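Local coordinates for putative GH105 family protein (Salmonella enterica subsp. enterica serovar Paratyphi A, PDB 3QWT) that is of unknown function but, as a putative member of glycoside hydrolase family 105, probably hydrolyses unsaturated uronyl oligosaccharides, at residues 264-275 against 312-323. Residues are numbered along the deposited sequence; the frame is centred on the assembly and turned at random.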
# COMPACT_ATOMS: atom_id res chain seq x y z
N LEU A 264 3.60 34.36 -1.71
CA LEU A 264 2.80 34.94 -2.77
C LEU A 264 1.90 36.05 -2.21
O LEU A 264 1.83 37.15 -2.76
CB LEU A 264 1.95 33.87 -3.45
CG LEU A 264 1.08 34.42 -4.60
CD1 LEU A 264 1.97 34.92 -5.72
CD2 LEU A 264 0.13 33.36 -5.11
N ASN A 265 1.23 35.75 -1.10
CA ASN A 265 0.33 36.73 -0.49
C ASN A 265 1.03 38.02 -0.08
O ASN A 265 0.58 39.11 -0.42
CB ASN A 265 -0.38 36.11 0.72
CG ASN A 265 -1.80 35.73 0.40
OD1 ASN A 265 -2.72 36.52 0.61
ND2 ASN A 265 -1.99 34.52 -0.13
N ALA A 266 2.12 37.89 0.66
CA ALA A 266 2.88 39.05 1.07
C ALA A 266 3.22 39.90 -0.16
O ALA A 266 3.16 41.13 -0.10
CB ALA A 266 4.14 38.63 1.80
N GLN A 267 3.54 39.25 -1.27
CA GLN A 267 3.85 40.01 -2.48
C GLN A 267 2.62 40.68 -3.07
O GLN A 267 2.63 41.86 -3.37
CB GLN A 267 4.52 39.17 -3.57
CG GLN A 267 5.05 40.05 -4.72
CD GLN A 267 5.43 39.26 -5.96
OE1 GLN A 267 4.63 38.50 -6.50
NE2 GLN A 267 6.66 39.45 -6.42
N ILE A 268 1.55 39.92 -3.24
CA ILE A 268 0.35 40.43 -3.88
C ILE A 268 -0.21 41.62 -3.07
O ILE A 268 -0.58 42.65 -3.62
CB ILE A 268 -0.65 39.29 -4.14
CG1 ILE A 268 -0.09 38.34 -5.23
CG2 ILE A 268 -1.99 39.81 -4.55
CD1 ILE A 268 -1.09 37.32 -5.81
N ALA A 269 -0.20 41.50 -1.75
CA ALA A 269 -0.64 42.62 -0.91
C ALA A 269 0.22 43.86 -1.15
O ALA A 269 -0.31 44.98 -1.25
CB ALA A 269 -0.62 42.23 0.59
N ALA A 270 1.53 43.68 -1.25
CA ALA A 270 2.42 44.82 -1.47
C ALA A 270 2.24 45.43 -2.86
O ALA A 270 2.42 46.65 -3.06
CB ALA A 270 3.85 44.44 -1.23
N LEU A 271 1.88 44.58 -3.81
CA LEU A 271 1.68 45.02 -5.19
C LEU A 271 0.39 45.80 -5.29
O LEU A 271 0.29 46.76 -6.06
CB LEU A 271 1.64 43.82 -6.13
CG LEU A 271 2.98 43.18 -6.48
CD1 LEU A 271 2.79 41.77 -7.00
CD2 LEU A 271 3.73 44.04 -7.52
N ALA A 272 -0.61 45.38 -4.52
CA ALA A 272 -1.89 46.06 -4.55
C ALA A 272 -1.67 47.54 -4.26
O ALA A 272 -2.23 48.40 -4.95
CB ALA A 272 -2.83 45.44 -3.55
N LYS A 273 -0.83 47.81 -3.26
CA LYS A 273 -0.61 49.17 -2.75
C LYS A 273 0.35 49.97 -3.62
O LYS A 273 0.60 51.15 -3.37
CB LYS A 273 -0.06 49.09 -1.32
CG LYS A 273 -1.02 48.44 -0.34
CD LYS A 273 -0.33 48.06 0.98
CE LYS A 273 0.63 49.16 1.46
NZ LYS A 273 -0.00 50.52 1.49
N CYS A 274 0.87 49.30 -4.64
CA CYS A 274 1.97 49.79 -5.44
C CYS A 274 1.46 50.17 -6.82
O CYS A 274 2.17 50.80 -7.59
CB CYS A 274 2.99 48.65 -5.61
SG CYS A 274 4.60 48.97 -4.89
N GLN A 275 0.25 49.73 -7.13
CA GLN A 275 -0.28 49.84 -8.48
C GLN A 275 -0.61 51.29 -8.78
O GLN A 275 -1.25 51.97 -7.99
CB GLN A 275 -1.52 48.97 -8.65
CG GLN A 275 -1.97 48.77 -10.09
CD GLN A 275 -3.14 47.82 -10.19
OE1 GLN A 275 -3.91 47.67 -9.23
NE2 GLN A 275 -3.29 47.14 -11.33
N TYR A 312 -5.43 30.86 -3.74
CA TYR A 312 -4.23 31.14 -2.98
C TYR A 312 -4.32 32.49 -2.29
O TYR A 312 -3.67 32.70 -1.27
CB TYR A 312 -3.00 31.12 -3.88
CG TYR A 312 -2.82 29.85 -4.66
CD1 TYR A 312 -3.21 28.61 -4.15
CD2 TYR A 312 -2.27 29.88 -5.92
CE1 TYR A 312 -3.02 27.44 -4.89
CE2 TYR A 312 -2.09 28.74 -6.66
CZ TYR A 312 -2.47 27.53 -6.15
OH TYR A 312 -2.27 26.42 -6.94
N VAL A 313 -5.10 33.41 -2.87
CA VAL A 313 -5.44 34.68 -2.23
C VAL A 313 -6.94 34.93 -2.37
O VAL A 313 -7.59 34.34 -3.24
CB VAL A 313 -4.65 35.88 -2.83
CG1 VAL A 313 -3.18 35.52 -3.00
CG2 VAL A 313 -5.24 36.31 -4.18
N GLU A 314 -7.49 35.81 -1.53
CA GLU A 314 -8.93 36.10 -1.51
C GLU A 314 -9.45 36.79 -2.77
O GLU A 314 -8.69 37.38 -3.54
CB GLU A 314 -9.27 36.93 -0.28
CG GLU A 314 -9.02 36.23 1.03
CD GLU A 314 -8.71 37.20 2.15
OE1 GLU A 314 -9.06 36.91 3.32
OE2 GLU A 314 -8.12 38.26 1.87
N ARG A 315 -10.77 36.74 -2.96
CA ARG A 315 -11.44 37.26 -4.16
C ARG A 315 -11.20 38.74 -4.43
O ARG A 315 -11.21 39.16 -5.60
CB ARG A 315 -12.96 37.06 -4.07
CG ARG A 315 -13.43 35.63 -4.10
CD ARG A 315 -13.60 35.10 -5.51
NE ARG A 315 -13.64 33.64 -5.47
CZ ARG A 315 -13.55 32.85 -6.53
NH1 ARG A 315 -13.41 33.37 -7.74
NH2 ARG A 315 -13.59 31.53 -6.37
N HIS A 316 -11.05 39.53 -3.39
CA HIS A 316 -11.07 40.98 -3.59
C HIS A 316 -9.88 41.45 -4.42
O HIS A 316 -9.92 42.52 -5.03
CB HIS A 316 -11.10 41.72 -2.27
CG HIS A 316 -9.86 41.54 -1.47
ND1 HIS A 316 -8.71 42.26 -1.70
CD2 HIS A 316 -9.58 40.71 -0.43
CE1 HIS A 316 -7.78 41.89 -0.84
NE2 HIS A 316 -8.28 40.95 -0.06
N TYR A 317 -8.83 40.64 -4.47
CA TYR A 317 -7.66 40.99 -5.26
C TYR A 317 -7.95 41.01 -6.75
O TYR A 317 -7.12 41.45 -7.55
CB TYR A 317 -6.50 40.05 -4.98
CG TYR A 317 -5.75 40.40 -3.73
CD1 TYR A 317 -5.11 41.63 -3.59
CD2 TYR A 317 -5.67 39.50 -2.68
CE1 TYR A 317 -4.42 41.95 -2.45
CE2 TYR A 317 -4.98 39.82 -1.52
CZ TYR A 317 -4.36 41.04 -1.41
OH TYR A 317 -3.67 41.34 -0.26
N ALA A 318 -9.14 40.53 -7.12
CA ALA A 318 -9.52 40.54 -8.53
C ALA A 318 -9.47 41.95 -9.11
O ALA A 318 -8.95 42.15 -10.20
CB ALA A 318 -10.89 39.93 -8.72
N GLN A 319 -10.01 42.93 -8.38
CA GLN A 319 -10.02 44.31 -8.85
C GLN A 319 -8.65 44.74 -9.33
O GLN A 319 -8.51 45.34 -10.39
CB GLN A 319 -10.52 45.26 -7.77
CG GLN A 319 -12.00 45.14 -7.46
CD GLN A 319 -12.36 45.76 -6.12
OE1 GLN A 319 -11.93 45.28 -5.07
NE2 GLN A 319 -13.14 46.84 -6.15
N VAL A 320 -7.62 44.43 -8.55
CA VAL A 320 -6.26 44.73 -8.96
C VAL A 320 -5.95 44.14 -10.33
O VAL A 320 -5.47 44.83 -11.25
CB VAL A 320 -5.26 44.18 -7.97
CG1 VAL A 320 -3.86 44.24 -8.57
CG2 VAL A 320 -5.34 44.98 -6.67
N ALA A 321 -6.23 42.84 -10.47
CA ALA A 321 -6.04 42.14 -11.74
C ALA A 321 -6.82 42.83 -12.86
O ALA A 321 -6.27 43.14 -13.91
CB ALA A 321 -6.46 40.70 -11.60
N GLU A 322 -8.10 43.06 -12.61
CA GLU A 322 -9.01 43.70 -13.57
C GLU A 322 -8.49 45.05 -14.07
O GLU A 322 -8.56 45.33 -15.27
CB GLU A 322 -10.40 43.87 -12.96
CG GLU A 322 -11.36 44.66 -13.81
CD GLU A 322 -11.83 43.90 -15.04
OE1 GLU A 322 -11.68 42.66 -15.05
OE2 GLU A 322 -12.36 44.56 -15.97
N LYS A 323 -7.99 45.87 -13.16
CA LYS A 323 -7.39 47.14 -13.57
C LYS A 323 -6.18 46.89 -14.46
O LYS A 323 -6.07 47.46 -15.54
CB LYS A 323 -6.99 47.98 -12.36
CG LYS A 323 -8.14 48.28 -11.44
CD LYS A 323 -7.76 49.28 -10.37
CE LYS A 323 -8.94 49.52 -9.42
NZ LYS A 323 -8.58 50.41 -8.29
O HOH W 1 -5.73 36.84 0.35
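Tyr-317 is the knob of this contact: its ring lies along the flank of helix 255-272, in the hollow made by Ile-268, Ala-269 and Ala-272. Ile-268 CG2 sits over the middle of one face, 3.8 Å from the ring centroid and only 11° off the normal, a CH-pi contact. This methyl stands anti to the backbone N, which leaves the CG1 branch to carry CD1 to Val-313 CG1. His-316 turns the CE1 end of its imidazole onto the opposite face, so the phenol is sandwiched between methyl and CE1. Ala-272 CB meets the ring edge near its plane, and the small Ala-269 lets the phenol oxygen come close, Tyr-317 OH to Ala-269 CB 3.3 Å.

Farther along, Ala-272 CB also touches Val-320 CG2, and Gln-275 reaches across with an extended chain. Its OE1 rests on Val-320 CG1 at 3.5 Å, while NE2 donates a nearly straight bond to Val-320 O; the stronger partner of NE2 is Gly-279 O. At the other end Val-313 CG1 wedges between the Asn-265 amide and Ile-268 CD1. Asn-265 ND2 gives a short but bent bond to Tyr-312 O, 2.7 Å and 136°, with the acceptor in the amide plane; the same nitrogen also donates to Val-261 O. Asn-265 OD1 takes a hydrogen from a water that also accepts from Glu-314 N and donates to Glu-314 OE2, so one amide ties helix 255-272 to residues 312-314, directly through ND2 and through water by OD1.

Leu-264 CD2 packs on Tyr-312 CB, and helix 294-309 packs against both segments, Ala-307 touching Leu-264 and Ile-304 touching Val-320. Helices 255-272 and 318-330 run in roughly the same sense, with helix 294-309 between them in the chain, as around an alpha/alpha toroid, consistent with the six-hairpin glycosidase clan.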